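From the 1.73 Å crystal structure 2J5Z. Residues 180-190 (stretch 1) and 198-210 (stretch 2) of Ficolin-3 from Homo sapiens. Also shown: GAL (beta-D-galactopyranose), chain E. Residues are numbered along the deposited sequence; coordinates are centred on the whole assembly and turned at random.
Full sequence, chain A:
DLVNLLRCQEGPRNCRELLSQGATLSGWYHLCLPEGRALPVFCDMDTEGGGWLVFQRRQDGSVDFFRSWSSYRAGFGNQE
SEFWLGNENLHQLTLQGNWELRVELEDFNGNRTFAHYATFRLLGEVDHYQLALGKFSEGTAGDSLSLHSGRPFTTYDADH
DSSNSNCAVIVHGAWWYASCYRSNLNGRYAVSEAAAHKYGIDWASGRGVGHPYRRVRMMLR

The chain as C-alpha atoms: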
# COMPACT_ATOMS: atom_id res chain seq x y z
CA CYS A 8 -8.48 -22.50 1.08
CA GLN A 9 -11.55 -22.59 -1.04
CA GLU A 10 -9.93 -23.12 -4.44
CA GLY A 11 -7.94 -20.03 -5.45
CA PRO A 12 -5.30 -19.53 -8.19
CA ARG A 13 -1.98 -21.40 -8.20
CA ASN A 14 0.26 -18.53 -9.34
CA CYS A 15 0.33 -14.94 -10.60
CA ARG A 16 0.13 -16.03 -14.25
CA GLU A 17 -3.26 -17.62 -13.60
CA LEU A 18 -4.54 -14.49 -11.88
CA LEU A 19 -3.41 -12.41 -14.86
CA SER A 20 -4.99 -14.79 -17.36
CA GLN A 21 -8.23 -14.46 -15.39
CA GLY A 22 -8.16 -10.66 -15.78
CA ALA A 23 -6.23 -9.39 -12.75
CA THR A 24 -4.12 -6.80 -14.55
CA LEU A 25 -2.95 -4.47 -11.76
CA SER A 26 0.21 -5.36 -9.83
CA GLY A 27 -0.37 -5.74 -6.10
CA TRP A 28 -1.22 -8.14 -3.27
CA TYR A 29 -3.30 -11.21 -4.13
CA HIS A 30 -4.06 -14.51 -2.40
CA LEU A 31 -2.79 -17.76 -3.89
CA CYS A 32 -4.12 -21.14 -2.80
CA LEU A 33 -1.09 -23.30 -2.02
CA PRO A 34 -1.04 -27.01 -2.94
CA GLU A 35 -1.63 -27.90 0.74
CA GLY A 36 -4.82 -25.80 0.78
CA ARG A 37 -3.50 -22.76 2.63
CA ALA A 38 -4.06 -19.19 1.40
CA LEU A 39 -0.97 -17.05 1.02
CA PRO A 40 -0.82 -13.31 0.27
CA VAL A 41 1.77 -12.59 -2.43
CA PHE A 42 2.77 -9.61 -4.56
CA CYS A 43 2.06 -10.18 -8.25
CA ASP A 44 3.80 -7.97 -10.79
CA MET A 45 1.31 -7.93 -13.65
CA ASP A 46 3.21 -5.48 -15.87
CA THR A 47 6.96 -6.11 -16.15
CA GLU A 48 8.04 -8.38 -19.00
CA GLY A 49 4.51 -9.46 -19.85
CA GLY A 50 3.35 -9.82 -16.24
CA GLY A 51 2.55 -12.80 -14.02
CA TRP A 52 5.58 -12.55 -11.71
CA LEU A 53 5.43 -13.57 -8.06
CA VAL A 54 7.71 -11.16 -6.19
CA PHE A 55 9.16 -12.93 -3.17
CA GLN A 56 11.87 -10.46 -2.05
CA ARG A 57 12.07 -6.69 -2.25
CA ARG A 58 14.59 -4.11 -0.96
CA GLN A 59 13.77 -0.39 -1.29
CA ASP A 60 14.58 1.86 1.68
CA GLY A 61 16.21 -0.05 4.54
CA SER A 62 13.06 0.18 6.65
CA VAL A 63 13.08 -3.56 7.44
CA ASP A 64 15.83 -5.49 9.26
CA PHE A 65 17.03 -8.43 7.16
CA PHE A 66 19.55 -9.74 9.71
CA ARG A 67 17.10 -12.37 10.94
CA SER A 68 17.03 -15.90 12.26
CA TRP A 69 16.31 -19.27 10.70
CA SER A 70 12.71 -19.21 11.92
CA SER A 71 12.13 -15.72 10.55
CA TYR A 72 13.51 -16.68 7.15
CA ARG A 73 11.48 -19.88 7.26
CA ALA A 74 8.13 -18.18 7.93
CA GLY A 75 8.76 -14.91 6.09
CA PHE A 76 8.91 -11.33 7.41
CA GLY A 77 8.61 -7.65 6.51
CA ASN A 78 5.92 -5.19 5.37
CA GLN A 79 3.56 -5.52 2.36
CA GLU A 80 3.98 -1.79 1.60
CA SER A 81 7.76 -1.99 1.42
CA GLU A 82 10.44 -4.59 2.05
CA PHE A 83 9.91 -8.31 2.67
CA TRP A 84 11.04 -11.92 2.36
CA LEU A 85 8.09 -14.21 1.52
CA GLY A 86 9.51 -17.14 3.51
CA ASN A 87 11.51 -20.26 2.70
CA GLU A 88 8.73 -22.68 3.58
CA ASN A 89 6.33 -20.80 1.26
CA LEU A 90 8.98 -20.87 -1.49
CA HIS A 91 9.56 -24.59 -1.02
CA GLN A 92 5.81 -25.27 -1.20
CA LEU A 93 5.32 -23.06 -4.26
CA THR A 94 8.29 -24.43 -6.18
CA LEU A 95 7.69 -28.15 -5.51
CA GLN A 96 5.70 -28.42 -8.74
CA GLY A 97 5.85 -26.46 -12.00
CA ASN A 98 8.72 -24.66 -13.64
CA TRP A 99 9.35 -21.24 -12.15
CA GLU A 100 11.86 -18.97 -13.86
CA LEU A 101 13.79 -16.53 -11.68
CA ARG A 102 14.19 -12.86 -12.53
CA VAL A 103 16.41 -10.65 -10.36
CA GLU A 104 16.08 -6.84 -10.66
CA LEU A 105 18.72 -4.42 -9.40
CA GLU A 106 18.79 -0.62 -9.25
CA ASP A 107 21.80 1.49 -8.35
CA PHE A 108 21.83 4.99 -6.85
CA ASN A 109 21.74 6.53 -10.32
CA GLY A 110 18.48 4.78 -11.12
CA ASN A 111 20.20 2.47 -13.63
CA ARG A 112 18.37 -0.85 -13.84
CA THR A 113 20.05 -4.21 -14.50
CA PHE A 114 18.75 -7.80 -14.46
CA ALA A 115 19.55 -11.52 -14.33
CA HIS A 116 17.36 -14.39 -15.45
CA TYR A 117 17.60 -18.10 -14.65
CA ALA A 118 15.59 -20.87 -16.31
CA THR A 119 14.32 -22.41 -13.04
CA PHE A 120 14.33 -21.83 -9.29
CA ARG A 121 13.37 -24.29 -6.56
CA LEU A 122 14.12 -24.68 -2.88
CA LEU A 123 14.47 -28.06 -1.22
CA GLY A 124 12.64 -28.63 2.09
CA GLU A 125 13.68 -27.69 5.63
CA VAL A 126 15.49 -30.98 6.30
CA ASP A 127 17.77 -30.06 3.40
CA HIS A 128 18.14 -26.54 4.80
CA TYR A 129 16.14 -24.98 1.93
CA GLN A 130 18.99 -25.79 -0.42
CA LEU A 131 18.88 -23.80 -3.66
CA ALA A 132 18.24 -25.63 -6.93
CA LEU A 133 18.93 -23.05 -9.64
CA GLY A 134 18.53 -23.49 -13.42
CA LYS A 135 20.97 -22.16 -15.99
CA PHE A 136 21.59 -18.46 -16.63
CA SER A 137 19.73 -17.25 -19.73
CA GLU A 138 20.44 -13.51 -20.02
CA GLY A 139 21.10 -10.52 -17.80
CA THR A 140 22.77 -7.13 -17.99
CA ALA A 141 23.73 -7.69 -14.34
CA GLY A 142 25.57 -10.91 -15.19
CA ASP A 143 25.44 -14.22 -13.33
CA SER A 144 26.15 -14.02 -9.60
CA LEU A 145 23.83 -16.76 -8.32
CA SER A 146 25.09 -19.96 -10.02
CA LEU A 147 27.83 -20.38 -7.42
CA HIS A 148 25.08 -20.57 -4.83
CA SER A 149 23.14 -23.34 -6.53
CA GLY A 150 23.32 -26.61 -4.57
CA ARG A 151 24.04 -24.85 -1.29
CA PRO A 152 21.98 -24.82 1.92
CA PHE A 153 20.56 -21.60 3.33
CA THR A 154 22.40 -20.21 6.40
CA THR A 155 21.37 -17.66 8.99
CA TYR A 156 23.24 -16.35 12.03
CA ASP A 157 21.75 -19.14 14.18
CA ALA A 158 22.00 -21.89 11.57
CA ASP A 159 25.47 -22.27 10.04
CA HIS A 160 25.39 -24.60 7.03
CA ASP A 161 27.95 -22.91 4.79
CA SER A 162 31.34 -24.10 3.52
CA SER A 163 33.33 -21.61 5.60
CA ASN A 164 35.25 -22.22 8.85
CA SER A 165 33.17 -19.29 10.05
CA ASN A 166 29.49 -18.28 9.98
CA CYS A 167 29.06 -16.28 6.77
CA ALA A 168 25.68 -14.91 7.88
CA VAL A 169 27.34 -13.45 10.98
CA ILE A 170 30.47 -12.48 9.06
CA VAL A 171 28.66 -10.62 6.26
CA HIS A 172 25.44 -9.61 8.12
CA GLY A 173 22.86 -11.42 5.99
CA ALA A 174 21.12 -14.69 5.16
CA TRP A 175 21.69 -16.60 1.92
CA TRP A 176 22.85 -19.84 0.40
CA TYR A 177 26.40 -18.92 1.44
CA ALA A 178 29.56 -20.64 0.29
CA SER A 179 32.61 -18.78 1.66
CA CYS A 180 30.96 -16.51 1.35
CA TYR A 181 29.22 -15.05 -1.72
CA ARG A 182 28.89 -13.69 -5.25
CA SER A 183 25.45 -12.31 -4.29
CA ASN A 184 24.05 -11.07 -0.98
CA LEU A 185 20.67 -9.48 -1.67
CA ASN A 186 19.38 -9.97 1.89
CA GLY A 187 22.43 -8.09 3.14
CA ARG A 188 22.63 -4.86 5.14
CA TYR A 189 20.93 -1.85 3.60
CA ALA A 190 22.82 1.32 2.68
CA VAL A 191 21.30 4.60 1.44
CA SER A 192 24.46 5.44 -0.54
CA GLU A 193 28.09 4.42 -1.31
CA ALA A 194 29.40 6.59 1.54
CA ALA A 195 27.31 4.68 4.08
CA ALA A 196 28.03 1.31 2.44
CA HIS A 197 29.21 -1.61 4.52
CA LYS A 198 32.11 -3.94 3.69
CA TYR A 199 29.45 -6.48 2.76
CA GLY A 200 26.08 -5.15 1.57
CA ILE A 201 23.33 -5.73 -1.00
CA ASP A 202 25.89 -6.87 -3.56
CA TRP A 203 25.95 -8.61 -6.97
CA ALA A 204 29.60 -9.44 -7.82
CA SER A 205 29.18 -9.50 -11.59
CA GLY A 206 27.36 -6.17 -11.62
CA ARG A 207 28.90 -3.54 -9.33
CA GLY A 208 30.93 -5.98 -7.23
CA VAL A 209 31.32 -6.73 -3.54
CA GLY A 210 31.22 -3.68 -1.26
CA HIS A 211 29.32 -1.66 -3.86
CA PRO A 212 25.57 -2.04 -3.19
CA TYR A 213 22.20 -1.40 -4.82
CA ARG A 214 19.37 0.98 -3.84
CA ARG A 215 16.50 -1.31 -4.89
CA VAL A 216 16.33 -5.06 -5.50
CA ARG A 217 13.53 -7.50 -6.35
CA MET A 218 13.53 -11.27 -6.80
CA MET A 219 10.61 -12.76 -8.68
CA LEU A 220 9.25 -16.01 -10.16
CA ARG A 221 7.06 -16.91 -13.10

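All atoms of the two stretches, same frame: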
# COMPACT_ATOMS: atom_id res chain seq x y z
N CYS A 180 32.37 -16.43 0.98
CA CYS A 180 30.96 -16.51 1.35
C CYS A 180 29.97 -16.33 0.20
O CYS A 180 28.98 -17.07 0.12
CB CYS A 180 30.65 -15.50 2.46
SG CYS A 180 31.38 -15.95 4.03
N TYR A 181 30.22 -15.37 -0.69
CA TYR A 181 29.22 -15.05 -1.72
C TYR A 181 29.67 -14.35 -3.01
O TYR A 181 30.69 -13.65 -3.06
CB TYR A 181 28.07 -14.23 -1.10
CG TYR A 181 28.39 -12.77 -0.77
CD1 TYR A 181 28.34 -11.78 -1.74
CD2 TYR A 181 28.67 -12.38 0.54
CE1 TYR A 181 28.60 -10.45 -1.44
CE2 TYR A 181 28.92 -11.05 0.85
CZ TYR A 181 28.89 -10.09 -0.14
OH TYR A 181 29.13 -8.76 0.14
N ARG A 182 28.87 -14.54 -4.06
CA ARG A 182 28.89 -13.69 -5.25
C ARG A 182 27.67 -12.77 -5.23
O ARG A 182 27.65 -11.74 -5.90
CB ARG A 182 28.86 -14.51 -6.54
CG ARG A 182 29.92 -15.60 -6.65
CD ARG A 182 30.93 -15.32 -7.74
NE ARG A 182 30.30 -14.90 -8.99
CZ ARG A 182 30.83 -14.00 -9.81
NH1 ARG A 182 31.99 -13.43 -9.51
NH2 ARG A 182 30.20 -13.67 -10.93
N SER A 183 26.64 -13.16 -4.48
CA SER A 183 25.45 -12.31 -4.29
C SER A 183 24.99 -12.33 -2.83
O SER A 183 25.17 -13.32 -2.12
CB SER A 183 24.30 -12.72 -5.21
OG SER A 183 24.02 -14.10 -5.09
N ASN A 184 24.37 -11.25 -2.39
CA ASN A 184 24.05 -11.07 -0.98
C ASN A 184 22.88 -10.11 -0.84
O ASN A 184 22.96 -9.09 -0.14
CB ASN A 184 25.28 -10.49 -0.27
CG ASN A 184 25.15 -10.47 1.23
OD1 ASN A 184 24.69 -11.45 1.85
ND2 ASN A 184 25.60 -9.36 1.85
N LEU A 185 21.78 -10.42 -1.52
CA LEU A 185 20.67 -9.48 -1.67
C LEU A 185 19.83 -9.27 -0.42
O LEU A 185 19.01 -8.37 -0.38
CB LEU A 185 19.77 -9.86 -2.85
CG LEU A 185 20.45 -9.92 -4.23
CD1 LEU A 185 19.43 -10.29 -5.29
CD2 LEU A 185 21.20 -8.61 -4.60
N ASN A 186 20.04 -10.12 0.59
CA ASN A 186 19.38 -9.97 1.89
C ASN A 186 20.37 -9.34 2.86
O ASN A 186 20.23 -9.47 4.09
CB ASN A 186 18.90 -11.31 2.43
CG ASN A 186 17.75 -11.89 1.64
OD1 ASN A 186 17.01 -11.16 0.98
ND2 ASN A 186 17.58 -13.21 1.71
N GLY A 187 21.38 -8.67 2.31
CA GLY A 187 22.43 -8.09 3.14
C GLY A 187 22.00 -6.76 3.74
O GLY A 187 20.86 -6.34 3.58
N ARG A 188 22.92 -6.11 4.43
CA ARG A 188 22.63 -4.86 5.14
C ARG A 188 22.36 -3.68 4.21
O ARG A 188 23.11 -3.42 3.27
CB ARG A 188 23.76 -4.53 6.11
CG ARG A 188 23.43 -3.43 7.08
CD ARG A 188 24.39 -3.47 8.27
NE ARG A 188 23.93 -2.62 9.35
CZ ARG A 188 24.63 -2.36 10.45
NH1 ARG A 188 25.83 -2.91 10.60
NH2 ARG A 188 24.13 -1.56 11.38
N TYR A 189 21.28 -2.95 4.47
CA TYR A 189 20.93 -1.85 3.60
C TYR A 189 21.84 -0.64 3.79
O TYR A 189 22.32 -0.38 4.89
CB TYR A 189 19.47 -1.42 3.79
CG TYR A 189 18.97 -0.57 2.65
CD1 TYR A 189 18.43 -1.16 1.51
CD2 TYR A 189 19.06 0.82 2.70
CE1 TYR A 189 17.98 -0.39 0.45
CE2 TYR A 189 18.63 1.60 1.65
CZ TYR A 189 18.09 0.99 0.52
OH TYR A 189 17.64 1.77 -0.53
N ALA A 190 22.07 0.07 2.69
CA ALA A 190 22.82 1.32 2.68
C ALA A 190 22.15 2.34 1.76
O ALA A 190 21.80 2.02 0.62
CB ALA A 190 24.27 1.08 2.24
N LYS A 198 31.14 -3.08 4.36
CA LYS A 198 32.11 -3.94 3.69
C LYS A 198 31.34 -4.93 2.83
O LYS A 198 31.63 -5.11 1.64
CB LYS A 198 32.93 -4.69 4.76
CG LYS A 198 34.19 -5.40 4.27
CD LYS A 198 34.85 -6.13 5.44
CE LYS A 198 36.17 -6.78 5.04
NZ LYS A 198 36.79 -7.54 6.18
N TYR A 199 30.34 -5.56 3.44
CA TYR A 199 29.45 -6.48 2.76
C TYR A 199 28.04 -5.92 2.81
O TYR A 199 27.50 -5.70 3.90
CB TYR A 199 29.47 -7.83 3.46
CG TYR A 199 30.86 -8.39 3.63
CD1 TYR A 199 31.64 -8.69 2.53
CD2 TYR A 199 31.40 -8.61 4.90
CE1 TYR A 199 32.92 -9.19 2.67
CE2 TYR A 199 32.68 -9.12 5.06
CZ TYR A 199 33.43 -9.41 3.94
OH TYR A 199 34.71 -9.92 4.06
N GLY A 200 27.45 -5.69 1.64
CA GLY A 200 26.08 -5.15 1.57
C GLY A 200 25.22 -5.87 0.55
O GLY A 200 25.45 -7.04 0.26
N ILE A 201 24.25 -5.16 -0.01
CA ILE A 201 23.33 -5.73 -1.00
C ILE A 201 24.07 -5.75 -2.34
O ILE A 201 23.95 -4.82 -3.15
CB ILE A 201 21.98 -4.96 -1.05
CG1 ILE A 201 21.33 -5.01 0.33
CG2 ILE A 201 21.06 -5.54 -2.12
CD1 ILE A 201 20.14 -4.07 0.52
N ASP A 202 24.85 -6.81 -2.53
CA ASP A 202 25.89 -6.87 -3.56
C ASP A 202 25.60 -7.94 -4.62
O ASP A 202 25.00 -8.97 -4.33
CB ASP A 202 27.24 -7.21 -2.92
CG ASP A 202 27.70 -6.18 -1.90
OD1 ASP A 202 27.19 -5.04 -1.91
OD2 ASP A 202 28.58 -6.52 -1.08
N TRP A 203 26.04 -7.67 -5.85
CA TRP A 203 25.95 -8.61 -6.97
C TRP A 203 27.31 -8.55 -7.68
O TRP A 203 27.56 -7.61 -8.45
CB TRP A 203 24.82 -8.19 -7.93
CG TRP A 203 24.40 -9.24 -8.97
CD1 TRP A 203 24.79 -9.30 -10.27
CD2 TRP A 203 23.48 -10.33 -8.78
NE1 TRP A 203 24.19 -10.37 -10.90
CE2 TRP A 203 23.39 -11.02 -10.00
CE3 TRP A 203 22.75 -10.81 -7.68
CZ2 TRP A 203 22.57 -12.14 -10.17
CZ3 TRP A 203 21.95 -11.93 -7.84
CH2 TRP A 203 21.86 -12.58 -9.08
N ALA A 204 28.18 -9.52 -7.41
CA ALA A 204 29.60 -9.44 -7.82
C ALA A 204 29.80 -9.08 -9.28
O ALA A 204 30.71 -8.30 -9.62
CB ALA A 204 30.34 -10.72 -7.47
N SER A 205 28.99 -9.65 -10.15
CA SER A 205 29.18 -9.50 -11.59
C SER A 205 28.60 -8.20 -12.13
O SER A 205 28.78 -7.87 -13.30
CB SER A 205 28.58 -10.69 -12.33
OG SER A 205 27.16 -10.68 -12.22
N GLY A 206 27.88 -7.47 -11.27
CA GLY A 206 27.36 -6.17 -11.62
C GLY A 206 28.31 -5.10 -11.13
O GLY A 206 29.25 -4.73 -11.84
N ARG A 207 28.08 -4.61 -9.91
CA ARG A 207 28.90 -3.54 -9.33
C ARG A 207 29.99 -4.07 -8.41
O ARG A 207 30.91 -3.34 -8.02
CB ARG A 207 28.03 -2.51 -8.60
CG ARG A 207 26.88 -2.00 -9.44
CD ARG A 207 26.28 -0.68 -8.93
NE ARG A 207 26.41 -0.48 -7.49
CZ ARG A 207 27.12 0.50 -6.94
NH1 ARG A 207 27.77 1.36 -7.71
NH2 ARG A 207 27.18 0.63 -5.62
N GLY A 208 29.90 -5.34 -8.04
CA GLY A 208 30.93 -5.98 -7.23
C GLY A 208 30.66 -5.92 -5.75
O GLY A 208 29.80 -5.16 -5.29
N VAL A 209 31.41 -6.72 -4.99
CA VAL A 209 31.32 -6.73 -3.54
C VAL A 209 31.64 -5.35 -2.99
O VAL A 209 32.48 -4.64 -3.54
CB VAL A 209 32.29 -7.77 -2.93
CG1 VAL A 209 32.17 -7.81 -1.43
CG2 VAL A 209 32.01 -9.15 -3.50
N GLY A 210 30.94 -4.96 -1.92
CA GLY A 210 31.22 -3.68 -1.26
C GLY A 210 30.63 -2.48 -1.98
O GLY A 210 30.82 -1.34 -1.56
C1 GAL E . 33.67 -13.87 -0.79
C2 GAL E . 32.73 -12.85 -1.40
C3 GAL E . 32.80 -11.53 -0.64
C4 GAL E . 32.88 -11.69 0.88
C5 GAL E . 33.73 -12.88 1.31
C6 GAL E . 33.59 -13.12 2.81
O1 GAL E . 33.58 -15.12 -1.48
O2 GAL E . 33.07 -12.62 -2.77
O3 GAL E . 31.64 -10.76 -0.97
O4 GAL E . 31.56 -11.85 1.42
O5 GAL E . 33.30 -14.02 0.58
O6 GAL E . 34.89 -13.35 3.37
O HOH W 1 25.37 -7.25 4.19
O HOH W 2 23.92 -2.51 1.03

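Two segments without regular secondary structure can still pack closely when their polar groups find partners, and this contact in Ficolin-3 illustrates the principle. Residues 180-190 and 198-210 share a single beta bridge, Ser183 with Trp203, flanked by two backbone hydrogen bonds: Ala204 N donates to Arg182 O at 2.7 Å, nearly straight, and Asn184 N donates to Asp202 O at 3.1 Å, more bent. The carbonyl Asp202 O also receives a CA-H...O contact from Ser183 CA at 3.4 Å, and Ile201 CA makes a similar approach to Asn184 O at 3.5 Å.

Side chains extend this polar network. The CA-to-CB bond of Asn184 points toward the other segment, and its ND2 donates to Gly200 O at 2.8 Å. Asp202 acts as a buried hub: its OD2 accepts from Tyr181 OH at 2.6 Å, near the plane of the tyrosine ring, while also accepting from Gly200 N at 3.1 Å and Gly210 N at 3.0 Å. One carboxylate oxygen thus ties the neighbouring segment to two parts of its own loop.

Water fills gaps that direct contacts leave. One molecule accepts from Ile201 N at 2.9 Å and donates to Arg188 O at 2.5 Å, joining backbones that do not hydrogen-bond directly here.

Apolar packing completes the contact. Ile201, the residue most covered by the opposing segment, lies between Leu185 and Tyr189, with its CG2 3.9 Å from Leu185 CD2 and its CD1 3.5 Å from Tyr189 CD1. Although the CA-to-CB bonds of Leu185 and Trp203 point away, their side-chain ends return, bringing Leu185 CD1 within 3.9 Å of Trp203 CZ3. At the more exposed margin, Ala204 CB lies over one face of the Arg182 guanidinium, 3.8 Å from Arg182 NH1.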